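PDB 5K87: 2-methyl-aconitate isomerase from Shewanella oneidensis, which catalyses the cis-trans isomerization of 2-methyl-aconitate by base-catalysed proton abstraction, a step of propionate breakdown through the 2-methylcitrate cycle. Local coordinates for residues A[50-54]-A[64-68]; A[185-189]-A[220-224]. The protein carries 1 engineered substitution. The contacts are given in a common frame with arbitrary orientation. Where two conformers were deposited one is given. Residues are numbered along the deposited sequence.

Contact 1. Residues A[50-54]-A[64-68]; sequences LRVIG and DGMGG
Residues 50-53 form the last turn of helix 43-53, which stops in a Schellman motif with Gly54 (phi +104°) as C-prime residue: Ser55 N turns back to Leu50 O and Gly54 N to Arg51 O. Gly54 N makes a helical hydrogen bond to Leu50 O (2.9 Å). The irregular segment 64-68 crosses this C-terminus, pairing Ile53 with Met66 (CA-CA 4.5 Å) and Gly54 with Gly65 (CA-CA 3.8 Å). The last carbonyls are used: Met66 N donates to Val52 O (2.8 Å) and Gly67 N to Ile53 O (2.9 Å). A CB on Gly65 would clash with Ile53 C and Gly54 N, and one on Gly67 with Ile53 CG2. Val52 CG1 rests 4.0 Å from CG of Met66 (chi angles all m), and Ile53 (chi1, chi2 m) sets CD1 4.4 Å from Met66 CB. Arg51 (chi1-3 t, p, t) hydrogen-bonds from NH1 to Asp64 O (3.0 Å) and makes a long NH2 to Asp64 OD2 salt bridge (3.6 Å). Asp64 OD1 salt-bridges Arg20, the stronger partner, and Arg387, both of the second subunit. The chemistry implies a helix end whose last carbonyls accept hydrogen bonds from the returning loop, with Asp64 tied to the dimer interface.

Contact 2. Residues A[185-189]-A[220-224]; sequences NPAAD and INAGI
One backbone hydrogen bond joins the loop 185-189 to the end of strand 213-221: Ala188 N donates to Asn221 O (2.9 Å, 164°). Ala187 and Ala188 are extended (phi/psi -59/134° and -65/154°), and Ala187 sits opposite Ala222, CA atoms 4.3 Å apart. Two CA-H...O contacts reinforce this, Ala222 CA to Pro186 O at 3.4 Å and Ala187 CA to Asn221 O at 3.5 Å. Water donates a hydrogen bond to Pro186 O (2.6 Å) and accepts one from Gly223 N (3.0 Å). Gly223 (phi/psi 84/-58°), with a weak Ile224 N to Ala222 O bond (3.0 Å), fits a classic gamma turn leading from strand 213-221 into antiparallel 225-230. Apolar contact is slight: Pro186 CB lies 4.4 Å from Ala222 CB, helix 324-334 packing on both. Ala188 points toward the strand end, CB 3.4 Å from Asn221 CG (chi1 t); Asn221 ND2 bonds Gly194 O. Alanines at the closest backbone approach and main-chain hydrogen bonds imply a tight junction, with water spanning the gap beside the turn.

How the contacts relate
Contact 1 is complete by residue 68, well ahead of contact 2 at 185. They lie on opposite sides of the chain's centre, contact centres 31 Å and nearest atoms about 17 Å apart. Contact 1 joins helix 43-53 to the loop before strand 75-81 at the dimer interface; contact 2 brings the loop after strand 179-184 to the end of strand 213-221, where no residue of the second subunit touches it. All three strands belong to one large mixed sheet. The Ile53 side chain is about 3 Å from that of Ser74, in the substrate-binding segment 71-75, altered by substitution here. Gly67 lies about 11 Å from bound malonate and Gly223 about 8 Å, so different parts of the fold approach one site.

Contact 1. Residues A[50-54]-A[64-68]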
loop_
_atom_site.group_PDB
_atom_site.type_symbol
_atom_site.label_atom_id
_atom_site.label_comp_id
_atom_site.label_asym_id
_atom_site.label_seq_id
_atom_site.Cartn_x
_atom_site.Cartn_y
_atom_site.Cartn_z
ATOM N N LEU A 50 7.590 0.393 14.280
ATOM C CA LEU A 50 7.294 -0.872 13.620
ATOM C C LEU A 50 5.808 -1.198 13.691
ATOM O O LEU A 50 5.189 -1.557 12.675
ATOM C CB LEU A 50 8.117 -2.003 14.242
ATOM C CG LEU A 50 9.589 -2.055 13.823
ATOM C CD1 LEU A 50 10.393 -2.857 14.842
ATOM C CD2 LEU A 50 9.738 -2.676 12.444
ATOM N N ARG A 51 5.217 -1.056 14.865
ATOM C CA ARG A 51 3.824 -1.416 15.033
ATOM C C ARG A 51 2.898 -0.436 14.320
ATOM O O ARG A 51 1.875 -0.836 13.778
ATOM C CB ARG A 51 3.485 -1.503 16.519
ATOM C CG ARG A 51 2.196 -2.229 16.804
ATOM C CD ARG A 51 2.246 -3.675 16.324
ATOM N NE ARG A 51 0.922 -4.271 16.405
ATOM C CZ ARG A 51 -0.015 -4.114 15.479
ATOM N NH1 ARG A 51 0.240 -3.392 14.388
ATOM N NH2 ARG A 51 -1.193 -4.691 15.632
ATOM N N VAL A 52 3.252 0.846 14.319
ATOM C CA VAL A 52 2.443 1.825 13.584
ATOM C C VAL A 52 2.381 1.451 12.099
ATOM O O VAL A 52 1.326 1.492 11.472
ATOM C CB VAL A 52 2.984 3.258 13.745
ATOM C CG1 VAL A 52 2.318 4.206 12.751
ATOM C CG2 VAL A 52 2.786 3.747 15.183
ATOM N N ILE A 53 3.530 1.077 11.540
ATOM C CA ILE A 53 3.638 0.770 10.120
ATOM C C ILE A 53 3.075 -0.618 9.757
ATOM O O ILE A 53 2.608 -0.824 8.641
ATOM C CB ILE A 53 5.110 0.948 9.681
ATOM C CG1 ILE A 53 5.481 2.430 9.648
ATOM C CG2 ILE A 53 5.404 0.265 8.355
ATOM C CD1 ILE A 53 4.769 3.231 8.548
ATOM N N GLY A 54 3.127 -1.558 10.700
ATOM C CA GLY A 54 2.594 -2.897 10.487
ATOM C C GLY A 54 3.674 -3.943 10.248
ATOM O O GLY A 54 3.421 -4.964 9.600
ATOM N N ASP A 64 -1.903 -4.676 8.560
ATOM C CA ASP A 64 -2.160 -4.391 9.967
ATOM C C ASP A 64 -1.363 -3.179 10.448
ATOM O O ASP A 64 -0.939 -3.122 11.594
ATOM C CB ASP A 64 -1.854 -5.624 10.812
ATOM C CG ASP A 64 -2.663 -5.691 12.087
ATOM O OD1 ASP A 64 -3.557 -4.848 12.323
ATOM O OD2 ASP A 64 -2.399 -6.670 12.834
ATOM N N GLY A 65 -1.185 -2.196 9.571
ATOM C CA GLY A 65 -0.598 -0.926 9.958
ATOM C C GLY A 65 -0.720 0.106 8.858
ATOM O O GLY A 65 -1.438 -0.087 7.870
ATOM N N MET A 66 0.010 1.202 9.020
ATOM C CA MET A 66 -0.077 2.317 8.090
ATOM C C MET A 66 0.773 2.153 6.839
ATOM O O MET A 66 0.644 2.941 5.902
ATOM C CB MET A 66 0.374 3.596 8.786
ATOM C CG MET A 66 -0.498 4.005 9.947
ATOM S SD MET A 66 -2.210 4.326 9.510
ATOM C CE MET A 66 -2.063 5.700 8.372
ATOM N N GLY A 67 1.659 1.163 6.806
ATOM C CA GLY A 67 2.537 1.007 5.663
ATOM C C GLY A 67 1.802 0.516 4.435
ATOM O O GLY A 67 0.706 -0.048 4.527
ATOM N N GLY A 68 2.426 0.712 3.279
ATOM C CA GLY A 68 1.846 0.306 2.013
ATOM C C GLY A 68 2.617 -0.809 1.338
ATOM O O GLY A 68 2.421 -1.073 0.147
#

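Contact 2. Residues A[185-189]-A[220-224]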
loop_
_atom_site.group_PDB
_atom_site.type_symbol
_atom_site.label_atom_id
_atom_site.label_comp_id
_atom_site.label_asym_id
_atom_site.label_seq_id
_atom_site.Cartn_x
_atom_site.Cartn_y
_atom_site.Cartn_z
ATOM N N ASN A 185 25.695 21.508 0.502
ATOM C CA ASN A 185 26.962 20.797 0.705
ATOM C C ASN A 185 26.776 19.277 0.796
ATOM O O ASN A 185 27.125 18.662 1.804
ATOM C CB ASN A 185 27.653 21.337 1.965
ATOM C CG ASN A 185 29.030 20.738 2.192
ATOM O OD1 ASN A 185 29.772 20.474 1.246
ATOM N ND2 ASN A 185 29.374 20.511 3.458
ATOM N N PRO A 186 26.189 18.667 -0.249
ATOM C CA PRO A 186 25.755 17.271 -0.120
ATOM C C PRO A 186 26.875 16.228 -0.030
ATOM O O PRO A 186 26.609 15.137 0.470
ATOM C CB PRO A 186 24.913 17.051 -1.383
ATOM C CG PRO A 186 25.450 18.037 -2.363
ATOM C CD PRO A 186 25.801 19.241 -1.550
ATOM N N ALA A 187 28.084 16.524 -0.497
ATOM C CA ALA A 187 29.169 15.543 -0.382
ATOM C C ALA A 187 29.431 15.174 1.076
ATOM O O ALA A 187 29.503 16.048 1.936
ATOM C CB ALA A 187 30.439 16.069 -1.023
ATOM N N ALA A 188 29.561 13.881 1.358
ATOM C CA ALA A 188 29.844 13.432 2.719
ATOM C C ALA A 188 31.218 13.925 3.162
ATOM O O ALA A 188 32.092 14.170 2.331
ATOM C CB ALA A 188 29.769 11.922 2.803
ATOM N N ASP A 189 31.403 14.077 4.470
ATOM C CA ASP A 189 32.690 14.514 5.012
ATOM C C ASP A 189 33.723 13.391 5.018
ATOM O O ASP A 189 33.375 12.214 4.929
ATOM C CB ASP A 189 32.518 15.076 6.423
ATOM C CG ASP A 189 31.777 16.396 6.434
ATOM O OD1 ASP A 189 31.838 17.120 5.415
ATOM O OD2 ASP A 189 31.132 16.710 7.457
ATOM N N ILE A 220 29.665 7.237 -5.309
ATOM C CA ILE A 220 29.631 8.603 -4.820
ATOM C C ILE A 220 28.851 8.685 -3.517
ATOM O O ILE A 220 27.878 7.956 -3.313
ATOM C CB ILE A 220 29.032 9.545 -5.893
ATOM C CG1 ILE A 220 29.234 11.012 -5.514
ATOM C CG2 ILE A 220 27.560 9.225 -6.156
ATOM C CD1 ILE A 220 28.876 11.975 -6.628
ATOM N N ASN A 221 29.291 9.555 -2.621
ATOM C CA ASN A 221 28.572 9.775 -1.383
ATOM C C ASN A 221 28.096 11.218 -1.350
ATOM O O ASN A 221 28.798 12.111 -0.869
ATOM C CB ASN A 221 29.440 9.448 -0.174
ATOM C CG ASN A 221 28.620 9.205 1.066
ATOM O OD1 ASN A 221 27.470 9.642 1.153
ATOM N ND2 ASN A 221 29.204 8.515 2.041
ATOM N N ALA A 222 26.911 11.439 -1.911
ATOM C CA ALA A 222 26.269 12.745 -1.956
ATOM C C ALA A 222 24.765 12.494 -2.005
ATOM O O ALA A 222 24.289 11.803 -2.897
ATOM C CB ALA A 222 26.724 13.516 -3.189
ATOM N N GLY A 223 24.024 13.024 -1.037
ATOM C CA GLY A 223 22.616 12.701 -0.886
ATOM C C GLY A 223 22.443 11.407 -0.106
ATOM O O GLY A 223 21.806 11.381 0.954
ATOM N N ILE A 224 23.028 10.335 -0.633
ATOM C CA ILE A 224 23.085 9.029 0.015
ATOM C C ILE A 224 24.225 8.305 -0.699
ATOM O O ILE A 224 24.496 8.599 -1.862
ATOM C CB ILE A 224 21.725 8.285 -0.135
ATOM C CG1 ILE A 224 21.592 7.088 0.821
ATOM C CG2 ILE A 224 21.459 7.899 -1.585
ATOM C CD1 ILE A 224 20.128 6.731 1.143
HETATM O O HOH W 1 24.456 14.191 1.640
#